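Local coordinates for proton-dependent oligopeptide transporter family protein (Xanthomonas campestris, PDB 6EI3) that probably couples the inward movement of protons to the uptake of small peptides across the membrane, as a POT-family member of the major facilitator superfamily, at residues Val314-Glu319 and Ala397-Pro402; Gln330-Asn335 and Leu401-Leu406. One frame throughout, in Å; residues are numbered along the deposited sequence.

Contact 1: Val314-Glu319 and Ala397-Pro402; sequences VLQGRE and AWQILP. With 78M ((2S)-2,3-dihydroxypropyl(7Z)-pentadec-7-enoate), chain E; 78M ((2S)-2,3-dihydroxypropyl(7Z)-pentadec-7-enoate), chain F.
Q399 and Q316 reach past each other in opposite directions and join through their amides, giving one direct bond between helix 312-317 and the 3-10 turn 397-399. The donor is NE2 of Q399, 3.1 Å from OE1 of Q316, and the N-H points almost straight at the oxygen (169°). That oxygen receives it on a lone pair in its carbonyl plane, with a C=O...N angle of 125°, although the two amide planes are turned 48° apart. Q316 can meet it because its CG stands anti to the backbone N and the chain beyond is extended. NE2 of Q399 also lies 3.5 Å from N of G317, two donors that make no bond. On the far side of the turn, the W398 ring lies between two monoacylglycerols: C17 of the chain E lipid is over one face, 3.4 Å from NE1, and C1 of the chain F lipid over the other. NE2 of Q399 also donates to the W313 carbonyl, while NE2 of Q316 serves V381 O and Q385 OE1. Both amides are buried, and W313 O and V381 O are consistent with their modelled orientation; the bonds tie helices 312-317 and 363-389 to the 397-399 turn.

Contact 2: Gln330-Asn335 and Leu401-Leu406; sequences QMQALN and LPYALL. With 78M ((2S)-2,3-dihydroxypropyl(7Z)-pentadec-7-enoate), chain K.
Y403 lays its ring against M331, Q332, L334 and N335, where the 3-10 turn 330-333 and the adjoining helix 334-357 pack against helix 400-424 of the major facilitator fold. No hydrogen bond crosses between the two segments, and Y403 supplies most of the buried surface. Over one face of the ring sits the carbonyl oxygen of M331, 3.4 Å from CZ and displaced toward the rim; the same oxygen accepts the backbone N-H of L334. CB of L334 makes an off-centre CH-pi contact, 4.2 Å from the centroid of the Y403 ring and 29° from its normal, the two side chains crossing at about a right angle. M331 adds its CB, 4.0 Å from CE2 of Y403, and N335 its CB, 4.1 Å from CE1. W313 meets the same ring edge-to-face. A chi1 of -100° for Y403, away from the usual staggered values, goes with this placement of the ring.

In the next shell, NE2 of Q332 is tied to the carbonyls of N23 and of the adjoining S329, and ND2 of N335 to E410 and T407 further along helix 400-424. The chain K lipid lies beyond: its C10 is 3.7 Å from SD of M331. At the end of the tyrosine, the hydroxyl OH is 3.3 Å from CG of Q332.

In the fold
The centres of contact 1 and contact 2 are about 9 Å apart, on the same side of the chain's centre. Along the chain, 314-319 comes first and 330-335 follows, on the successive helices 312-317 and 334-357. The first meets Q399 in the 397-399 turn, the second Y403 in helix 400-424, and the two later segments overlap at L401 and P402. The contacts also touch directly: OE1 of Q399 packs 3.6 Å from CG of M331, and CD1 of L334 lies 3.8 Å from CG1 of I400. W313 of helix 312-317 borders both. Together, a polar contact and an aromatic one join these neighbouring parts of the chain at a lipid-lined region of the transporter.

Contact 1: Val314-Glu319 and Ala397-Pro402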
loop_
_atom_site.group_PDB
_atom_site.type_symbol
_atom_site.label_atom_id
_atom_site.label_comp_id
_atom_site.label_asym_id
_atom_site.label_seq_id
_atom_site.Cartn_x
_atom_site.Cartn_y
_atom_site.Cartn_z
ATOM N N VAL A 314 -13.935 -9.402 -4.682
ATOM C CA VAL A 314 -14.782 -10.124 -3.710
ATOM C C VAL A 314 -16.244 -9.996 -4.120
ATOM O O VAL A 314 -16.969 -11.000 -4.137
ATOM C CB VAL A 314 -14.541 -9.689 -2.234
ATOM C CG1 VAL A 314 -15.621 -10.245 -1.314
ATOM C CG2 VAL A 314 -13.155 -10.118 -1.753
ATOM N N LEU A 315 -16.666 -8.765 -4.477
ATOM C CA LEU A 315 -18.037 -8.463 -4.899
ATOM C C LEU A 315 -18.401 -9.249 -6.148
ATOM O O LEU A 315 -19.539 -9.668 -6.285
ATOM C CB LEU A 315 -18.216 -6.955 -5.123
ATOM C CG LEU A 315 -18.135 -6.099 -3.855
ATOM C CD1 LEU A 315 -17.986 -4.615 -4.186
ATOM C CD2 LEU A 315 -19.317 -6.392 -2.873
ATOM N N GLN A 316 -17.438 -9.448 -7.057
ATOM C CA GLN A 316 -17.635 -10.276 -8.246
ATOM C C GLN A 316 -17.777 -11.737 -7.801
ATOM O O GLN A 316 -18.727 -12.401 -8.197
ATOM C CB GLN A 316 -16.453 -10.150 -9.235
ATOM C CG GLN A 316 -16.651 -11.027 -10.473
ATOM C CD GLN A 316 -15.497 -10.986 -11.435
ATOM O OE1 GLN A 316 -14.419 -11.501 -11.165
ATOM N NE2 GLN A 316 -15.734 -10.455 -12.613
ATOM N N GLY A 317 -16.834 -12.209 -6.985
ATOM C CA GLY A 317 -16.798 -13.581 -6.481
ATOM C C GLY A 317 -18.103 -14.070 -5.878
ATOM O O GLY A 317 -18.512 -15.210 -6.108
ATOM N N ARG A 318 -18.789 -13.189 -5.130
ATOM C CA ARG A 318 -20.067 -13.467 -4.455
ATOM C C ARG A 318 -21.171 -13.902 -5.417
ATOM O O ARG A 318 -22.055 -14.639 -5.007
ATOM C CB ARG A 318 -20.537 -12.226 -3.678
ATOM C CG ARG A 318 -19.715 -11.935 -2.410
ATOM C CD ARG A 318 -20.340 -10.790 -1.619
ATOM N NE ARG A 318 -21.623 -11.173 -1.011
ATOM C CZ ARG A 318 -22.803 -10.662 -1.350
ATOM N NH1 ARG A 318 -22.886 -9.713 -2.276
ATOM N NH2 ARG A 318 -23.905 -11.070 -0.743
ATOM N N GLU A 319 -21.130 -13.434 -6.676
ATOM C CA GLU A 319 -22.131 -13.770 -7.692
ATOM C C GLU A 319 -21.719 -14.973 -8.554
ATOM O O GLU A 319 -22.433 -15.332 -9.474
ATOM C CB GLU A 319 -22.439 -12.543 -8.575
ATOM C CG GLU A 319 -22.856 -11.295 -7.803
ATOM C CD GLU A 319 -24.076 -11.403 -6.905
ATOM O OE1 GLU A 319 -25.102 -11.968 -7.351
ATOM O OE2 GLU A 319 -24.011 -10.900 -5.759
ATOM N N ALA A 397 -13.712 -20.508 -9.591
ATOM C CA ALA A 397 -12.364 -20.960 -9.978
ATOM C C ALA A 397 -11.830 -20.159 -11.169
ATOM O O ALA A 397 -10.620 -20.086 -11.351
ATOM C CB ALA A 397 -12.371 -22.457 -10.301
ATOM N N TRP A 398 -12.717 -19.516 -11.956
ATOM C CA TRP A 398 -12.287 -18.633 -13.058
ATOM C C TRP A 398 -11.442 -17.466 -12.536
ATOM O O TRP A 398 -10.606 -16.954 -13.282
ATOM C CB TRP A 398 -13.488 -18.077 -13.831
ATOM C CG TRP A 398 -13.913 -18.932 -14.982
ATOM C CD1 TRP A 398 -15.033 -19.702 -15.059
ATOM C CD2 TRP A 398 -13.197 -19.134 -16.206
ATOM N NE1 TRP A 398 -15.094 -20.324 -16.284
ATOM C CE2 TRP A 398 -13.972 -20.006 -17.004
ATOM C CE3 TRP A 398 -11.956 -18.686 -16.699
ATOM C CZ2 TRP A 398 -13.557 -20.428 -18.277
ATOM C CZ3 TRP A 398 -11.564 -19.079 -17.973
ATOM C CH2 TRP A 398 -12.361 -19.940 -18.746
ATOM N N GLN A 399 -11.627 -17.054 -11.253
ATOM C CA GLN A 399 -10.804 -15.955 -10.674
ATOM C C GLN A 399 -9.312 -16.332 -10.483
ATOM O O GLN A 399 -8.504 -15.430 -10.264
ATOM C CB GLN A 399 -11.372 -15.412 -9.357
ATOM C CG GLN A 399 -12.728 -14.730 -9.465
ATOM C CD GLN A 399 -13.049 -13.929 -8.226
ATOM O OE1 GLN A 399 -12.769 -14.342 -7.083
ATOM N NE2 GLN A 399 -13.718 -12.795 -8.424
ATOM N N ILE A 400 -8.947 -17.645 -10.582
ATOM C CA ILE A 400 -7.541 -18.120 -10.521
ATOM C C ILE A 400 -6.739 -17.408 -11.645
ATOM O O ILE A 400 -5.611 -16.989 -11.397
ATOM C CB ILE A 400 -7.429 -19.683 -10.681
ATOM C CG1 ILE A 400 -8.009 -20.439 -9.454
ATOM C CG2 ILE A 400 -5.957 -20.127 -10.944
ATOM C CD1 ILE A 400 -8.249 -21.995 -9.673
ATOM N N LEU A 401 -7.322 -17.301 -12.872
ATOM C CA LEU A 401 -6.684 -16.634 -14.024
ATOM C C LEU A 401 -6.277 -15.182 -13.680
ATOM O O LEU A 401 -5.075 -14.931 -13.656
ATOM C CB LEU A 401 -7.529 -16.724 -15.304
ATOM C CG LEU A 401 -7.013 -15.983 -16.552
ATOM C CD1 LEU A 401 -5.677 -16.562 -17.051
ATOM C CD2 LEU A 401 -8.046 -16.046 -17.667
ATOM N N PRO A 402 -7.183 -14.248 -13.299
ATOM C CA PRO A 402 -6.696 -12.908 -12.909
ATOM C C PRO A 402 -5.845 -12.903 -11.635
ATOM O O PRO A 402 -4.983 -12.051 -11.540
ATOM C CB PRO A 402 -7.977 -12.076 -12.773
ATOM C CG PRO A 402 -9.083 -13.071 -12.549
ATOM C CD PRO A 402 -8.668 -14.294 -13.321
HETATM O O21 78M E . -16.174 -25.441 -14.074
HETATM C C20 78M E . -15.616 -24.375 -14.834
HETATM C C18 78M E . -14.109 -24.343 -14.719
HETATM O O19 78M E . -13.730 -24.311 -13.341
HETATM C C17 78M E . -13.507 -23.149 -15.420
HETATM O O2 78M E . -12.066 -23.288 -15.466
HETATM C C1 78M E . -11.331 -22.600 -14.583
HETATM O O1 78M E . -11.767 -22.143 -13.563
HETATM C C2 78M E . -9.907 -22.459 -15.039
HETATM C C3 78M E . -9.338 -21.065 -14.782
HETATM C C4 78M E . -8.032 -20.773 -15.509
HETATM C C5 78M E . -6.765 -21.225 -14.789
HETATM C C6 78M E . -5.493 -20.562 -15.317
HETATM C C7 78M E . -4.238 -21.158 -14.767
HETATM C C8 78M E . -3.265 -20.512 -14.153
HETATM C C9 78M E . -1.996 -21.112 -13.612
HETATM C C10 78M E . -2.074 -21.562 -12.142
HETATM C C11 78M E . -2.722 -22.929 -11.903
HETATM C C12 78M E . -1.786 -24.129 -12.020
HETATM C C13 78M E . -2.394 -25.433 -11.522
HETATM C C15 78M E . -2.039 -27.862 -10.886
HETATM C C14 78M E . -1.433 -26.613 -11.494
HETATM O O21 78M F . -18.317 -19.251 -20.617
HETATM C C20 78M F . -17.633 -18.009 -20.717
HETATM C C18 78M F . -16.309 -18.186 -21.423
HETATM O O19 78M F . -15.453 -19.052 -20.675
HETATM C C17 78M F . -15.628 -16.875 -21.753
HETATM O O2 78M F . -14.989 -16.328 -20.572
HETATM C C1 78M F . -13.659 -16.451 -20.467
HETATM O O1 78M F . -13.003 -17.227 -21.116
HETATM C C2 78M F . -13.097 -15.492 -19.457
HETATM C C3 78M F . -11.594 -15.640 -19.236
HETATM C C4 78M F . -10.806 -14.378 -19.545
HETATM C C5 78M F . -10.139 -14.343 -20.911
HETATM C C6 78M F . -9.506 -12.990 -21.242
HETATM C C7 78M F . -8.025 -13.050 -21.436
HETATM C C8 78M F . -7.100 -12.914 -20.500
HETATM C C9 78M F . -5.614 -12.972 -20.691
HETATM C C10 78M F . -5.095 -14.356 -21.102
HETATM C C11 78M F . -3.738 -14.337 -21.794
HETATM C C12 78M F . -2.538 -14.341 -20.860
HETATM C C13 78M F . -1.226 -14.012 -21.548
HETATM C C15 78M F . 1.277 -13.765 -21.361
HETATM C C14 78M F . -0.008 -14.121 -20.649
#

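Contact 2: Gln330-Asn335 and Leu401-Leu406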
loop_
_atom_site.group_PDB
_atom_site.type_symbol
_atom_site.label_atom_id
_atom_site.label_comp_id
_atom_site.label_asym_id
_atom_site.label_seq_id
_atom_site.Cartn_x
_atom_site.Cartn_y
_atom_site.Cartn_z
ATOM N N GLN A 330 -12.438 -16.174 0.440
ATOM C CA GLN A 330 -11.354 -17.167 0.508
ATOM C C GLN A 330 -10.404 -17.143 -0.701
ATOM O O GLN A 330 -9.261 -17.585 -0.578
ATOM C CB GLN A 330 -11.909 -18.573 0.709
ATOM C CG GLN A 330 -12.575 -18.769 2.068
ATOM C CD GLN A 330 -13.083 -20.169 2.153
ATOM O OE1 GLN A 330 -14.061 -20.518 1.518
ATOM N NE2 GLN A 330 -12.367 -21.017 2.857
ATOM N N MET A 331 -10.867 -16.610 -1.857
ATOM C CA MET A 331 -10.044 -16.523 -3.071
ATOM C C MET A 331 -8.806 -15.668 -2.834
ATOM O O MET A 331 -7.812 -15.852 -3.532
ATOM C CB MET A 331 -10.845 -15.949 -4.256
ATOM C CG MET A 331 -11.934 -16.894 -4.760
ATOM S SD MET A 331 -11.351 -18.535 -5.271
ATOM C CE MET A 331 -10.715 -18.177 -6.903
ATOM N N GLN A 332 -8.863 -14.740 -1.854
ATOM C CA GLN A 332 -7.732 -13.885 -1.502
ATOM C C GLN A 332 -6.516 -14.688 -1.045
ATOM O O GLN A 332 -5.405 -14.194 -1.164
ATOM C CB GLN A 332 -8.130 -12.803 -0.493
ATOM C CG GLN A 332 -9.045 -11.738 -1.122
ATOM C CD GLN A 332 -9.716 -10.923 -0.054
ATOM O OE1 GLN A 332 -9.265 -9.847 0.302
ATOM N NE2 GLN A 332 -10.769 -11.440 0.534
ATOM N N ALA A 333 -6.706 -15.969 -0.626
ATOM C CA ALA A 333 -5.589 -16.846 -0.236
ATOM C C ALA A 333 -4.686 -17.147 -1.431
ATOM O O ALA A 333 -3.538 -17.551 -1.241
ATOM C CB ALA A 333 -6.118 -18.139 0.347
ATOM N N LEU A 334 -5.205 -16.963 -2.662
ATOM C CA LEU A 334 -4.411 -17.238 -3.860
ATOM C C LEU A 334 -3.252 -16.287 -4.018
ATOM O O LEU A 334 -2.235 -16.682 -4.564
ATOM C CB LEU A 334 -5.256 -17.217 -5.138
ATOM C CG LEU A 334 -6.235 -18.360 -5.356
ATOM C CD1 LEU A 334 -7.082 -18.070 -6.577
ATOM C CD2 LEU A 334 -5.514 -19.700 -5.550
ATOM N N ASN A 335 -3.391 -15.046 -3.544
ATOM C CA ASN A 335 -2.318 -14.082 -3.680
ATOM C C ASN A 335 -1.033 -14.510 -2.928
ATOM O O ASN A 335 -0.020 -14.706 -3.614
ATOM C CB ASN A 335 -2.780 -12.691 -3.320
ATOM C CG ASN A 335 -1.665 -11.698 -3.359
ATOM O OD1 ASN A 335 -1.302 -11.131 -2.339
ATOM N ND2 ASN A 335 -1.080 -11.493 -4.535
ATOM N N LEU A 401 -7.322 -17.301 -12.872
ATOM C CA LEU A 401 -6.684 -16.634 -14.024
ATOM C C LEU A 401 -6.277 -15.182 -13.680
ATOM O O LEU A 401 -5.075 -14.931 -13.656
ATOM C CB LEU A 401 -7.529 -16.724 -15.304
ATOM C CG LEU A 401 -7.013 -15.983 -16.552
ATOM C CD1 LEU A 401 -5.677 -16.562 -17.051
ATOM C CD2 LEU A 401 -8.046 -16.046 -17.667
ATOM N N PRO A 402 -7.183 -14.248 -13.299
ATOM C CA PRO A 402 -6.696 -12.908 -12.909
ATOM C C PRO A 402 -5.845 -12.903 -11.635
ATOM O O PRO A 402 -4.983 -12.051 -11.540
ATOM C CB PRO A 402 -7.977 -12.076 -12.773
ATOM C CG PRO A 402 -9.083 -13.071 -12.549
ATOM C CD PRO A 402 -8.668 -14.294 -13.321
ATOM N N TYR A 403 -6.021 -13.857 -10.689
ATOM C CA TYR A 403 -5.131 -13.892 -9.520
ATOM C C TYR A 403 -3.689 -14.181 -9.966
ATOM O O TYR A 403 -2.763 -13.526 -9.492
ATOM C CB TYR A 403 -5.575 -14.932 -8.463
ATOM C CG TYR A 403 -6.332 -14.285 -7.324
ATOM C CD1 TYR A 403 -5.658 -13.591 -6.321
ATOM C CD2 TYR A 403 -7.722 -14.243 -7.322
ATOM C CE1 TYR A 403 -6.348 -12.894 -5.335
ATOM C CE2 TYR A 403 -8.426 -13.591 -6.311
ATOM C CZ TYR A 403 -7.734 -12.918 -5.321
ATOM O OH TYR A 403 -8.421 -12.253 -4.349
ATOM N N ALA A 404 -3.510 -15.146 -10.886
ATOM C CA ALA A 404 -2.190 -15.532 -11.405
ATOM C C ALA A 404 -1.538 -14.364 -12.123
ATOM O O ALA A 404 -0.379 -14.038 -11.852
ATOM C CB ALA A 404 -2.312 -16.736 -12.346
ATOM N N LEU A 405 -2.302 -13.710 -13.013
ATOM C CA LEU A 405 -1.811 -12.577 -13.790
ATOM C C LEU A 405 -1.427 -11.416 -12.888
ATOM O O LEU A 405 -0.310 -10.903 -13.008
ATOM C CB LEU A 405 -2.844 -12.145 -14.851
ATOM C CG LEU A 405 -3.095 -13.151 -15.992
ATOM C CD1 LEU A 405 -4.421 -12.893 -16.657
ATOM C CD2 LEU A 405 -1.936 -13.148 -17.029
ATOM N N LEU A 406 -2.327 -11.050 -11.941
ATOM C CA LEU A 406 -2.095 -9.934 -11.012
ATOM C C LEU A 406 -0.910 -10.166 -10.054
ATOM O O LEU A 406 -0.152 -9.230 -9.804
ATOM C CB LEU A 406 -3.374 -9.568 -10.239
ATOM C CG LEU A 406 -3.263 -8.442 -9.185
ATOM C CD1 LEU A 406 -2.979 -7.065 -9.833
ATOM C CD2 LEU A 406 -4.490 -8.396 -8.312
HETATM O O21 78M K . -14.688 -26.165 -11.584
HETATM C C20 78M K . -14.470 -27.335 -10.812
HETATM C C18 78M K . -13.767 -27.001 -9.517
HETATM O O19 78M K . -12.502 -26.383 -9.787
HETATM C C17 78M K . -13.583 -28.207 -8.622
HETATM O O2 78M K . -13.211 -27.624 -7.351
HETATM C C1 78M K . -13.985 -27.853 -6.280
HETATM O O1 78M K . -14.855 -28.683 -6.235
HETATM C C2 78M K . -13.654 -26.908 -5.164
HETATM C C3 78M K . -14.274 -25.540 -5.392
HETATM C C4 78M K . -13.735 -24.478 -4.453
HETATM C C5 78M K . -13.771 -23.072 -5.039
HETATM C C6 78M K . -12.718 -22.797 -6.122
HETATM C C7 78M K . -11.344 -22.770 -5.542
HETATM C C8 78M K . -10.260 -22.252 -6.074
HETATM C C9 78M K . -8.908 -22.242 -5.434
HETATM C C10 78M K . -8.745 -21.065 -4.461
HETATM C C11 78M K . -9.066 -21.354 -2.995
HETATM C C12 78M K . -7.944 -22.006 -2.196
HETATM C C13 78M K . -6.702 -21.143 -2.025
HETATM C C15 78M K . -4.299 -21.006 -1.304
HETATM C C14 78M K . -5.510 -21.888 -1.457
#